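Local coordinates for Glyoxalase/bleomycin resisance protein/dioxygenase (Streptomyces sp. CB03234, PDB 5UJP) that binds calcium and riboflavin as a member of the vicinal oxygen chelate superfamily, whose generally assigned dioxygenase activity remains unproven for it, at residues A[5-10]-A[62-67]. Sequence-based numbering, arbitrary orientation. Where two conformers were deposited one is given.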
loop_
_atom_site.group_PDB
_atom_site.type_symbol
_atom_site.label_atom_id
_atom_site.label_comp_id
_atom_site.label_asym_id
_atom_site.label_seq_id
_atom_site.Cartn_x
_atom_site.Cartn_y
_atom_site.Cartn_z
ATOM N N PHE A 5 0.617 -4.061 2.537
ATOM C CA PHE A 5 -0.623 -3.441 2.102
ATOM C C PHE A 5 -1.723 -4.492 2.024
ATOM O O PHE A 5 -1.476 -5.634 1.616
ATOM C CB PHE A 5 -0.462 -2.782 0.710
ATOM C CG PHE A 5 -1.577 -1.843 0.348
ATOM C CD1 PHE A 5 -2.798 -2.321 -0.104
ATOM C CD2 PHE A 5 -1.402 -0.475 0.465
ATOM C CE1 PHE A 5 -3.820 -1.452 -0.422
ATOM C CE2 PHE A 5 -2.413 0.399 0.137
ATOM C CZ PHE A 5 -3.623 -0.087 -0.306
ATOM N N SER A 6 -2.955 -4.088 2.369
ATOM C CA SER A 6 -4.103 -4.989 2.365
ATOM C C SER A 6 -4.918 -4.792 1.099
ATOM O O SER A 6 -5.424 -3.698 0.845
ATOM C CB SER A 6 -4.982 -4.775 3.609
ATOM O OG SER A 6 -4.273 -5.076 4.778
ATOM N N VAL A 7 -5.046 -5.851 0.313
ATOM C CA VAL A 7 -5.747 -5.816 -0.966
ATOM C C VAL A 7 -7.151 -6.362 -0.722
ATOM O O VAL A 7 -7.279 -7.499 -0.246
ATOM C CB VAL A 7 -5.003 -6.662 -2.003
ATOM C CG1 VAL A 7 -5.778 -6.641 -3.328
ATOM C CG2 VAL A 7 -3.572 -6.117 -2.183
ATOM N N PRO A 8 -8.206 -5.614 -1.046
ATOM C CA PRO A 8 -9.572 -6.093 -0.751
ATOM C C PRO A 8 -10.052 -7.054 -1.835
ATOM O O PRO A 8 -10.209 -6.677 -3.011
ATOM C CB PRO A 8 -10.397 -4.799 -0.743
ATOM C CG PRO A 8 -9.681 -3.936 -1.711
ATOM C CD PRO A 8 -8.218 -4.236 -1.562
ATOM N N VAL A 9 -10.352 -8.301 -1.419
ATOM C CA VAL A 9 -10.806 -9.325 -2.356
ATOM C C VAL A 9 -12.159 -9.873 -1.906
ATOM O O VAL A 9 -12.565 -9.731 -0.753
ATOM C CB VAL A 9 -9.772 -10.465 -2.512
ATOM C CG1 VAL A 9 -8.385 -9.902 -2.975
ATOM C CG2 VAL A 9 -9.693 -11.268 -1.221
ATOM N N SER A 10 -12.876 -10.480 -2.861
ATOM C CA SER A 10 -14.189 -11.043 -2.550
ATOM C C SER A 10 -14.128 -12.513 -2.182
ATOM O O SER A 10 -14.995 -13.002 -1.446
ATOM C CB SER A 10 -15.153 -10.886 -3.732
ATOM O OG SER A 10 -14.736 -11.633 -4.861
ATOM N N GLY A 62 -11.950 -5.297 -5.159
ATOM C CA GLY A 62 -11.500 -4.784 -6.445
ATOM C C GLY A 62 -11.301 -3.292 -6.516
ATOM O O GLY A 62 -11.069 -2.783 -7.616
ATOM N N SER A 63 -11.323 -2.587 -5.381
ATOM C CA SER A 63 -11.290 -1.132 -5.353
ATOM C C SER A 63 -9.885 -0.552 -5.325
ATOM O O SER A 63 -9.741 0.668 -5.468
ATOM C CB SER A 63 -12.087 -0.601 -4.163
ATOM O OG SER A 63 -11.508 -1.044 -2.944
ATOM N N LEU A 64 -8.847 -1.380 -5.223
ATOM C CA LEU A 64 -7.513 -0.862 -5.057
ATOM C C LEU A 64 -6.994 -0.221 -6.338
ATOM O O LEU A 64 -7.063 -0.806 -7.426
ATOM C CB LEU A 64 -6.572 -1.968 -4.592
ATOM C CG LEU A 64 -5.109 -1.577 -4.490
ATOM C CD1 LEU A 64 -4.949 -0.493 -3.460
ATOM C CD2 LEU A 64 -4.241 -2.782 -4.114
ATOM N N ARG A 65 -6.409 0.977 -6.204
ATOM C CA ARG A 65 -5.772 1.653 -7.322
ATOM C C ARG A 65 -4.504 2.317 -6.816
ATOM O O ARG A 65 -4.345 2.550 -5.617
ATOM C CB ARG A 65 -6.664 2.779 -7.880
ATOM C CG ARG A 65 -8.066 2.319 -8.353
ATOM C CD ARG A 65 -8.042 1.576 -9.667
ATOM N NE ARG A 65 -9.404 1.243 -10.124
ATOM C CZ ARG A 65 -10.110 0.173 -9.732
ATOM N NH1 ARG A 65 -9.623 -0.654 -8.801
ATOM N NH2 ARG A 65 -11.349 0.007 -10.185
ATOM N N GLY A 66 -3.648 2.748 -7.760
ATOM C CA GLY A 66 -2.551 3.627 -7.393
ATOM C C GLY A 66 -1.410 2.948 -6.646
ATOM O O GLY A 66 -0.663 3.632 -5.930
ATOM N N LEU A 67 -1.271 1.629 -6.766
ATOM C CA LEU A 67 -0.184 0.878 -6.136
ATOM C C LEU A 67 0.868 0.502 -7.191
ATOM O O LEU A 67 0.525 -0.027 -8.256
ATOM C CB LEU A 67 -0.772 -0.391 -5.495
ATOM C CG LEU A 67 0.136 -1.265 -4.638
ATOM C CD1 LEU A 67 -0.599 -1.699 -3.392
ATOM C CD2 LEU A 67 0.478 -2.424 -5.462
#
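Two N-H groups grip the carbonyl oxygen of Pro-8: the backbone amide of Gly-62 and the side-chain amide of Asn-108. Gly-62 N lies 3.1 Å from Pro-8 O along a nearly straight bond (168°), approaching from above the carbonyl plane. This pairing illustrates how the linker between the two βαβββ modules of the vicinal oxygen chelate fold is tied to the first of them, since 62-67 leads into strand 67-70, while strand 3-8 is outermost in the first sheet within this chain. Asn-108 brings in the second module: ND2 donates to Pro-8 O while OD1 accepts a hydrogen bond from Leu-64 N. Away from this tie the contact is apolar. Leu-64, its CG anti to the backbone N (chi1 175°), meets Phe-5 tip to tip, CD1 lying 3.4 Å from both Phe-5 CE1 and CZ. Its other methyl, CD2, comes 3.9 Å from Val-7 CG2, the two side chains crossing nearly at right angles. Leu-67 slides past Phe-5 in the opposite direction and sets CD1 over one ring face, a CH-pi contact. The same ring meets Phe-5 of the second subunit edge-to-face, so the core continues into the dimer interface. Beside the tie, Ser-63 OG, hydrogen-bonded to Pro-60 O, rests 3.6 Å from Pro-8 CG.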